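Local coordinates for TATA-box-binding protein (Methanococcus jannaschii, PDB 2Z8U) that probably binds the TATA box promoter element near the start of transcription and so helps activate archaeal genes as a general initiation factor, at residues P11-V16 and E169-A174; P119-I124 and P139-R144; L145-V150 and L175-D180. All coordinates share one frame; numbering follows the deposited sequence.

Contact 1: residues P11-V16 and E169-A174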
loop_
_atom_site.group_PDB
_atom_site.type_symbol
_atom_site.label_atom_id
_atom_site.label_comp_id
_atom_site.label_asym_id
_atom_site.label_seq_id
_atom_site.Cartn_x
_atom_site.Cartn_y
_atom_site.Cartn_z
ATOM N N PRO B 11 16.793 37.179 -10.133
ATOM C CA PRO B 11 15.571 36.651 -9.549
ATOM C C PRO B 11 15.451 37.060 -8.083
ATOM O O PRO B 11 16.393 36.884 -7.301
ATOM C CB PRO B 11 15.749 35.137 -9.673
ATOM C CG PRO B 11 16.604 34.965 -10.879
ATOM C CD PRO B 11 17.499 36.179 -10.959
ATOM N N GLU B 12 14.294 37.611 -7.728
ATOM C CA GLU B 12 14.043 38.050 -6.365
ATOM C C GLU B 12 12.682 37.563 -5.891
ATOM O O GLU B 12 11.759 37.463 -6.692
ATOM C CB GLU B 12 14.115 39.580 -6.314
ATOM C CG GLU B 12 14.387 40.134 -4.937
ATOM C CD GLU B 12 14.621 41.643 -4.927
ATOM O OE1 GLU B 12 14.395 42.243 -3.865
ATOM O OE2 GLU B 12 15.006 42.224 -5.958
ATOM N N ILE B 13 12.570 37.276 -4.590
ATOM C CA ILE B 13 11.341 36.807 -3.961
ATOM C C ILE B 13 10.381 37.959 -3.657
ATOM O O ILE B 13 10.780 38.971 -3.076
ATOM C CB ILE B 13 11.666 36.028 -2.633
ATOM C CG1 ILE B 13 12.270 34.646 -2.933
ATOM C CG2 ILE B 13 10.472 35.994 -1.658
ATOM C CD1 ILE B 13 11.414 33.710 -3.808
ATOM N N LYS B 14 9.126 37.799 -4.066
ATOM C CA LYS B 14 8.035 38.681 -3.637
ATOM C C LYS B 14 7.010 37.843 -2.904
ATOM O O LYS B 14 6.559 36.829 -3.438
ATOM C CB LYS B 14 7.386 39.355 -4.853
ATOM C CG LYS B 14 6.095 40.115 -4.520
ATOM C CD LYS B 14 5.664 41.037 -5.667
ATOM C CE LYS B 14 4.472 41.922 -5.259
ATOM N NZ LYS B 14 4.547 42.399 -3.833
ATOM N N ILE B 15 6.641 38.253 -1.682
ATOM C CA ILE B 15 5.611 37.554 -0.923
ATOM C C ILE B 15 4.276 38.108 -1.409
ATOM O O ILE B 15 4.085 39.336 -1.498
ATOM C CB ILE B 15 5.784 37.761 0.596
ATOM C CG1 ILE B 15 7.189 37.311 1.042
ATOM C CG2 ILE B 15 4.638 37.089 1.388
ATOM C CD1 ILE B 15 7.491 35.856 0.790
ATOM N N VAL B 16 3.390 37.211 -1.800
ATOM C CA VAL B 16 2.132 37.629 -2.399
ATOM C C VAL B 16 1.012 37.455 -1.396
ATOM O O VAL B 16 0.105 38.281 -1.318
ATOM C CB VAL B 16 1.855 36.922 -3.752
ATOM C CG1 VAL B 16 0.413 37.136 -4.190
ATOM C CG2 VAL B 16 2.795 37.471 -4.836
ATOM N N GLU B 169 12.894 34.317 4.777
ATOM C CA GLU B 169 14.248 33.738 4.667
ATOM C C GLU B 169 14.255 32.360 4.005
ATOM O O GLU B 169 15.115 32.069 3.162
ATOM C CB GLU B 169 14.944 33.667 6.027
ATOM C CG GLU B 169 14.042 33.336 7.213
ATOM C CD GLU B 169 13.435 34.580 7.881
ATOM O OE1 GLU B 169 13.620 34.736 9.109
ATOM O OE2 GLU B 169 12.761 35.383 7.192
ATOM N N ASP B 170 13.304 31.513 4.387
ATOM C CA ASP B 170 13.128 30.227 3.698
ATOM C C ASP B 170 12.773 30.385 2.218
ATOM O O ASP B 170 13.113 29.528 1.425
ATOM C CB ASP B 170 12.047 29.370 4.354
ATOM C CG ASP B 170 12.541 28.610 5.570
ATOM O OD1 ASP B 170 13.768 28.535 5.806
ATOM O OD2 ASP B 170 11.677 28.106 6.310
ATOM N N ALA B 171 12.047 31.443 1.858
ATOM C CA ALA B 171 11.676 31.671 0.444
ATOM C C ALA B 171 12.911 31.914 -0.408
ATOM O O ALA B 171 13.022 31.414 -1.546
ATOM C CB ALA B 171 10.705 32.862 0.316
ATOM N N LYS B 172 13.825 32.700 0.157
ATOM C CA LYS B 172 15.120 32.999 -0.458
ATOM C C LYS B 172 15.958 31.736 -0.640
ATOM O O LYS B 172 16.539 31.523 -1.704
ATOM C CB LYS B 172 15.889 34.011 0.394
ATOM C CG LYS B 172 15.423 35.452 0.239
ATOM C CD LYS B 172 16.085 36.344 1.285
ATOM C CE LYS B 172 15.475 37.723 1.285
ATOM N NZ LYS B 172 16.021 38.546 2.404
ATOM N N ARG B 173 16.020 30.910 0.402
ATOM C CA ARG B 173 16.749 29.632 0.374
ATOM C C ARG B 173 16.188 28.669 -0.678
ATOM O O ARG B 173 16.941 27.938 -1.333
ATOM C CB ARG B 173 16.679 28.961 1.743
ATOM C CG ARG B 173 17.286 29.760 2.883
ATOM C CD ARG B 173 17.185 28.998 4.215
ATOM N NE ARG B 173 17.531 27.588 4.061
ATOM C CZ ARG B 173 16.777 26.563 4.456
ATOM N NH1 ARG B 173 15.612 26.762 5.068
ATOM N NH2 ARG B 173 17.197 25.324 4.243
ATOM N N ALA B 174 14.859 28.660 -0.805
ATOM C CA ALA B 174 14.165 27.907 -1.839
ATOM C C ALA B 174 14.525 28.403 -3.244
ATOM O O ALA B 174 14.843 27.597 -4.132
ATOM C CB ALA B 174 12.662 27.998 -1.617
#
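Ile-13 and Ala-171 form a small van der Waals contact, without hydrogen bonds, between the N-terminal lead-in to strand 14-23, which belongs to the first repeat, and the early turns of helix 168-183, in the second. The backbones of the two segments come closest at Ile-13 and Lys-172, with their CA atoms 6.4 Å apart. The isoleucine lies against the helix by both of its branches. With CG1 beside its own backbone N (chi1 -73°) and CG2 anti to it, the methyl CG2 of Ile-13 rests on CB of Ala-171 at 3.7 Å, while the longer branch runs over the carbonyl of the same residue, CD1 of Ile-13 lying 3.6 Å from Ala-171 O. The small alanine side chain probably helps the chain ahead of the strand to lie this close to the helix. Two residues on, Ile-15 adds a looser touch, its CD1 standing 4.4 Å from Ala-171 CB. Were Ile-13 cut back to an alanine, a gap would probably open beside Ala-171, and Leu-175 and Ile-162, which the isoleucine also touches, would lose part of their apolar cover. Away from this contact, Arg-173 NH1 makes a 2.7 Å salt bridge to Asp-170 OD1, meeting it from above the carboxylate plane (48° out of it), although the oxygen lies in the plane of the guanidinium. Lys-14 and Val-16 bond through their backbones to Thr-112 and Val-110 of strand 105-114, so the incoming chain joins the sheet where the two repeats adjoin. A long helix laid over a curved antiparallel sheet in this way is characteristic of the saddle-shaped TBP fold, whose helices cover the convex side.

Contact 2: residues P119-I124 and P139-R144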
loop_
_atom_site.group_PDB
_atom_site.type_symbol
_atom_site.label_atom_id
_atom_site.label_comp_id
_atom_site.label_asym_id
_atom_site.label_seq_id
_atom_site.Cartn_x
_atom_site.Cartn_y
_atom_site.Cartn_z
ATOM N N PRO B 119 11.819 28.340 -19.259
ATOM C CA PRO B 119 12.354 26.986 -19.063
ATOM C C PRO B 119 11.755 25.936 -19.992
ATOM O O PRO B 119 10.588 26.046 -20.401
ATOM C CB PRO B 119 11.977 26.672 -17.604
ATOM C CG PRO B 119 10.800 27.498 -17.343
ATOM C CD PRO B 119 11.016 28.776 -18.093
ATOM N N ASN B 120 12.567 24.951 -20.354
ATOM C CA ASN B 120 12.076 23.782 -21.079
ATOM C C ASN B 120 11.585 22.808 -20.021
ATOM O O ASN B 120 12.365 22.047 -19.441
ATOM C CB ASN B 120 13.171 23.160 -21.977
ATOM C CG ASN B 120 12.642 22.041 -22.884
ATOM O OD1 ASN B 120 13.130 21.851 -24.008
ATOM N ND2 ASN B 120 11.677 21.285 -22.400
ATOM N N LEU B 121 10.287 22.867 -19.745
ATOM C CA LEU B 121 9.678 22.025 -18.717
ATOM C C LEU B 121 9.816 20.503 -18.974
ATOM O O LEU B 121 9.980 19.736 -18.031
ATOM C CB LEU B 121 8.222 22.446 -18.484
ATOM C CG LEU B 121 8.020 23.903 -18.019
ATOM C CD1 LEU B 121 6.552 24.195 -17.765
ATOM C CD2 LEU B 121 8.866 24.223 -16.785
ATOM N N ASP B 122 9.735 20.078 -20.232
ATOM C CA ASP B 122 9.939 18.662 -20.580
ATOM C C ASP B 122 11.347 18.189 -20.203
ATOM O O ASP B 122 11.511 17.105 -19.654
ATOM C CB ASP B 122 9.657 18.420 -22.071
ATOM C CG ASP B 122 8.176 18.532 -22.403
ATOM O OD1 ASP B 122 7.815 19.441 -23.174
ATOM O OD2 ASP B 122 7.370 17.730 -21.870
ATOM N N ASP B 123 12.350 19.025 -20.481
ATOM C CA ASP B 123 13.727 18.775 -20.031
ATOM C C ASP B 123 13.827 18.601 -18.526
ATOM O O ASP B 123 14.445 17.651 -18.052
ATOM C CB ASP B 123 14.669 19.910 -20.466
ATOM C CG ASP B 123 15.081 19.811 -21.921
ATOM O OD1 ASP B 123 14.786 18.781 -22.568
ATOM O OD2 ASP B 123 15.713 20.777 -22.417
ATOM N N ILE B 124 13.207 19.515 -17.782
ATOM C CA ILE B 124 13.256 19.503 -16.330
ATOM C C ILE B 124 12.548 18.238 -15.805
ATOM O O ILE B 124 13.053 17.569 -14.904
ATOM C CB ILE B 124 12.660 20.821 -15.712
ATOM C CG1 ILE B 124 13.550 22.039 -16.013
ATOM C CG2 ILE B 124 12.475 20.711 -14.183
ATOM C CD1 ILE B 124 12.859 23.378 -15.753
ATOM N N PRO B 139 -1.302 23.435 -15.749
ATOM C CA PRO B 139 -0.217 24.218 -16.296
ATOM C C PRO B 139 0.961 24.202 -15.306
ATOM O O PRO B 139 0.736 24.202 -14.093
ATOM C CB PRO B 139 -0.832 25.623 -16.369
ATOM C CG PRO B 139 -1.731 25.680 -15.209
ATOM C CD PRO B 139 -2.323 24.292 -15.100
ATOM N N GLY B 140 2.194 24.200 -15.804
ATOM C CA GLY B 140 3.350 24.300 -14.905
ATOM C C GLY B 140 3.894 22.944 -14.504
ATOM O O GLY B 140 3.196 21.922 -14.595
ATOM N N LEU B 141 5.157 22.947 -14.099
ATOM C CA LEU B 141 5.821 21.792 -13.557
ATOM C C LEU B 141 5.813 21.855 -12.011
ATOM O O LEU B 141 6.066 22.922 -11.420
ATOM C CB LEU B 141 7.256 21.789 -14.079
ATOM C CG LEU B 141 8.201 20.692 -13.614
ATOM C CD1 LEU B 141 9.071 20.269 -14.757
ATOM C CD2 LEU B 141 9.034 21.175 -12.447
ATOM N N VAL B 142 5.522 20.717 -11.377
ATOM C CA VAL B 142 5.468 20.620 -9.918
ATOM C C VAL B 142 6.766 20.018 -9.392
ATOM O O VAL B 142 7.245 18.988 -9.860
ATOM C CB VAL B 142 4.225 19.831 -9.418
ATOM C CG1 VAL B 142 4.166 19.803 -7.890
ATOM C CG2 VAL B 142 2.940 20.452 -9.981
ATOM N N TYR B 143 7.332 20.694 -8.404
ATOM C CA TYR B 143 8.621 20.340 -7.875
ATOM C C TYR B 143 8.540 20.443 -6.352
ATOM O O TYR B 143 8.310 21.515 -5.810
ATOM C CB TYR B 143 9.631 21.340 -8.455
ATOM C CG TYR B 143 11.075 21.163 -8.076
ATOM C CD1 TYR B 143 11.935 22.267 -8.058
ATOM C CD2 TYR B 143 11.592 19.916 -7.744
ATOM C CE1 TYR B 143 13.272 22.123 -7.728
ATOM C CE2 TYR B 143 12.925 19.763 -7.414
ATOM C CZ TYR B 143 13.758 20.871 -7.415
ATOM O OH TYR B 143 15.085 20.724 -7.085
ATOM N N ARG B 144 8.714 19.333 -5.658
ATOM C CA ARG B 144 8.682 19.376 -4.200
ATOM C C ARG B 144 10.095 19.451 -3.613
ATOM O O ARG B 144 10.976 18.683 -4.011
ATOM C CB ARG B 144 7.885 18.184 -3.652
ATOM C CG ARG B 144 7.522 18.309 -2.176
ATOM C CD ARG B 144 6.319 17.449 -1.855
ATOM N NE ARG B 144 6.004 17.381 -0.424
ATOM C CZ ARG B 144 4.931 16.769 0.073
ATOM N NH1 ARG B 144 4.071 16.180 -0.746
ATOM N NH2 ARG B 144 4.719 16.719 1.397
#
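The backbones of Leu-121, in the first turn of helix 121-127, and Leu-141 of strand 141-146 approach to 6.4 Å between their CA atoms, and no hydrogen bond links the two segments. Leu-141 carries the contact. Its CG stands anti to the backbone N (chi1 178°), which sends the isobutyl group out toward the helix, where CD1 touches two residues: it lies 3.4 Å from Leu-121 O and 3.5 Å from Ile-124 CG2. The second of these is tighter than an ordinary carbon-carbon contact, and the chi2 of Leu-141, 142°, departs from the staggered values, in keeping with a snug fit. The other methyl, CD2 of Leu-141, also meets Ile-124 CG2, at 3.9 Å. Leu-121 crosses the base of the same side chain at a slant, its CD2 set 4.0 Å from Leu-141 CB, while its CD1 comes within 4.3 Å of Gly-140 CA. At the backbone angles of Gly-140 (phi 93°) a side chain would be driven into the carbonyl oxygen of Pro-139, so this backbone conformation suits a glycine. The helix turn opens behind Asn-120 at the N-cap, and Ile-124 N bonds to Asn-120 O at 3.1 Å. Tyr-133 and Ile-154, from strands flanking Leu-141, touch Leu-121 as well, and farther along Tyr-143 OH bonds to Thr-181 OG1. All four touching residues are buried and the first turn of the short helix meets the sheet mostly through branched aliphatic groups, with a backbone carbonyl and the glycine CA taking part, so the join probably rests mainly on apolar packing and the exclusion of water.

Contact 3: residues L145-V150 and L175-D180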
loop_
_atom_site.group_PDB
_atom_site.type_symbol
_atom_site.label_atom_id
_atom_site.label_comp_id
_atom_site.label_asym_id
_atom_site.label_seq_id
_atom_site.Cartn_x
_atom_site.Cartn_y
_atom_site.Cartn_z
ATOM N N LEU B 145 10.321 20.379 -2.682
ATOM C CA LEU B 145 11.603 20.446 -1.964
ATOM C C LEU B 145 11.457 19.942 -0.528
ATOM O O LEU B 145 10.400 20.098 0.084
ATOM C CB LEU B 145 12.165 21.871 -1.951
ATOM C CG LEU B 145 12.700 22.550 -3.218
ATOM C CD1 LEU B 145 13.360 23.887 -2.841
ATOM C CD2 LEU B 145 13.689 21.656 -3.949
ATOM N N ASP B 146 12.516 19.347 0.011
ATOM C CA ASP B 146 12.483 18.855 1.387
ATOM C C ASP B 146 13.211 19.772 2.368
ATOM O O ASP B 146 13.057 19.626 3.581
ATOM C CB ASP B 146 13.024 17.418 1.483
ATOM C CG ASP B 146 12.196 16.420 0.700
ATOM O OD1 ASP B 146 10.990 16.665 0.433
ATOM O OD2 ASP B 146 12.760 15.367 0.345
ATOM N N ASP B 147 14.006 20.701 1.845
ATOM C CA ASP B 147 14.616 21.741 2.664
ATOM C C ASP B 147 14.857 23.036 1.868
ATOM O O ASP B 147 15.739 23.080 1.011
ATOM C CB ASP B 147 15.919 21.261 3.306
ATOM C CG ASP B 147 16.544 22.319 4.190
ATOM O OD1 ASP B 147 15.868 22.777 5.138
ATOM O OD2 ASP B 147 17.702 22.711 3.929
ATOM N N PRO B 148 14.053 24.086 2.128
ATOM C CA PRO B 148 12.927 24.047 3.054
ATOM C C PRO B 148 11.814 23.169 2.497
ATOM O O PRO B 148 11.812 22.845 1.299
ATOM C CB PRO B 148 12.481 25.517 3.140
ATOM C CG PRO B 148 12.939 26.130 1.878
ATOM C CD PRO B 148 14.208 25.410 1.496
ATOM N N LYS B 149 10.898 22.763 3.364
ATOM C CA LYS B 149 9.786 21.904 2.962
ATOM C C LYS B 149 8.762 22.757 2.233
ATOM O O LYS B 149 7.899 23.376 2.858
ATOM C CB LYS B 149 9.173 21.231 4.191
ATOM C CG LYS B 149 7.929 20.404 3.904
ATOM C CD LYS B 149 7.262 19.967 5.213
ATOM C CE LYS B 149 5.920 19.290 4.921
ATOM N NZ LYS B 149 5.163 19.050 6.186
ATOM N N VAL B 150 8.890 22.817 0.907
ATOM C CA VAL B 150 8.031 23.669 0.081
ATOM C C VAL B 150 7.563 22.943 -1.175
ATOM O O VAL B 150 8.133 21.930 -1.563
ATOM C CB VAL B 150 8.727 24.993 -0.312
ATOM C CG1 VAL B 150 9.023 25.832 0.945
ATOM C CG2 VAL B 150 9.990 24.739 -1.097
ATOM N N LEU B 175 14.474 29.722 -3.447
ATOM C CA LEU B 175 14.854 30.315 -4.740
ATOM C C LEU B 175 16.273 29.938 -5.192
ATOM O O LEU B 175 16.451 29.530 -6.338
ATOM C CB LEU B 175 14.642 31.835 -4.767
ATOM C CG LEU B 175 14.956 32.555 -6.092
ATOM C CD1 LEU B 175 13.962 32.105 -7.164
ATOM C CD2 LEU B 175 14.906 34.059 -5.895
ATOM N N LYS B 176 17.260 30.039 -4.298
ATOM C CA LYS B 176 18.644 29.640 -4.628
ATOM C C LYS B 176 18.696 28.196 -5.149
ATOM O O LYS B 176 19.345 27.916 -6.158
ATOM C CB LYS B 176 19.587 29.843 -3.428
ATOM C CG LYS B 176 21.003 29.258 -3.588
ATOM C CD LYS B 176 21.996 30.269 -4.160
ATOM C CE LYS B 176 23.274 29.628 -4.748
ATOM N NZ LYS B 176 23.874 28.543 -3.923
ATOM N N LYS B 177 17.986 27.295 -4.471
ATOM C CA LYS B 177 17.944 25.884 -4.867
ATOM C C LYS B 177 17.260 25.642 -6.206
ATOM O O LYS B 177 17.767 24.882 -7.023
ATOM C CB LYS B 177 17.320 25.022 -3.771
ATOM C CG LYS B 177 18.333 24.625 -2.711
ATOM C CD LYS B 177 17.675 24.340 -1.377
ATOM C CE LYS B 177 18.704 23.923 -0.329
ATOM N NZ LYS B 177 18.972 22.457 -0.376
ATOM N N ILE B 178 16.127 26.302 -6.438
ATOM C CA ILE B 178 15.441 26.224 -7.738
ATOM C C ILE B 178 16.372 26.719 -8.868
ATOM O O ILE B 178 16.602 26.015 -9.850
ATOM C CB ILE B 178 14.132 27.013 -7.703
ATOM C CG1 ILE B 178 13.173 26.370 -6.691
ATOM C CG2 ILE B 178 13.496 27.109 -9.089
ATOM C CD1 ILE B 178 12.162 27.341 -6.086
ATOM N N LEU B 179 16.920 27.914 -8.698
ATOM C CA LEU B 179 17.878 28.474 -9.657
ATOM C C LEU B 179 19.058 27.549 -9.944
ATOM O O LEU B 179 19.439 27.368 -11.106
ATOM C CB LEU B 179 18.374 29.837 -9.170
ATOM C CG LEU B 179 17.294 30.915 -9.087
ATOM C CD1 LEU B 179 17.877 32.211 -8.543
ATOM C CD2 LEU B 179 16.659 31.127 -10.453
ATOM N N ASP B 180 19.629 26.967 -8.890
ATOM C CA ASP B 180 20.759 26.041 -9.026
ATOM C C ASP B 180 20.385 24.792 -9.824
ATOM O O ASP B 180 21.191 24.247 -10.588
ATOM C CB ASP B 180 21.285 25.641 -7.646
ATOM C CG ASP B 180 22.147 26.732 -6.996
ATOM O OD1 ASP B 180 22.409 26.612 -5.778
ATOM O OD2 ASP B 180 22.564 27.698 -7.685
#
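Asp-147 OD2 has two positively charged neighbours on helix 168-183: Arg-173 NH2 closes a salt bridge with it, whereas Lys-177 NZ remains 4.5 Å from OD2, beyond a salt bridge, where a weak attraction is likely. Lys-177 comes closer to the backbone of the same aspartate. Its nearly extended chain carries CD to 3.3 Å from Asp-147 O, and the bend at the last torsion (chi4 -86°) then places NZ of Lys-177 3.6 Å from the same oxygen. Nearer the helix backbone, the aliphatic base of the lysine meets the other limb of the turn, with Leu-145 CD1 4.2 Å from Lys-177 CB. The turn itself is the tip of the hairpin between strands 141-146 and 149-154. Leu-145 and Val-150 are a hydrogen-bonded antiparallel pair, Leu-145 N giving a 2.9 Å bond to Val-150 O, and a cis peptide precedes Pro-148 in the turn between them. On the helix, one turn of backbone is bridged by Lys-176 NZ, 3.1 Å from Asp-180 OD1 and on its syn lone pair. Ile-178 touches Val-160 and Ile-162 of the sheet. Within these segments Lys-177 makes most of the contact, its base packed on Leu-145 and its outer methylenes against the Asp-147 carbonyl, while Pro-148 packs on Asp-170, Arg-173 and Ala-174 of the same helix. At this surface site the ammonium end, near a carboxylate, probably adds only a modest electrostatic pull beside the firmer Arg-173 bridge.

How the contacts relate
Helix 168-183 is shared by contacts 1 and 3, whose centres lie 10 Å apart; its successive turns meet the chain's N-terminal lead-in and the tip of hairpin 141-154. The two contacts are tied directly by the salt bridge from Arg-173 NH2 to Asp-147 OD2, at 2.7 Å, and by Pro-11 CB packing 3.8 Å from Leu-179 CD1. Contact 2 lies about 14 Å from contact 3 and 19 Å from contact 1, centre to centre, and joins contact 3 through strand 141-146. All three reach the same antiparallel sheet, whose concave side, as in other TBPs, probably receives the TATA box DNA.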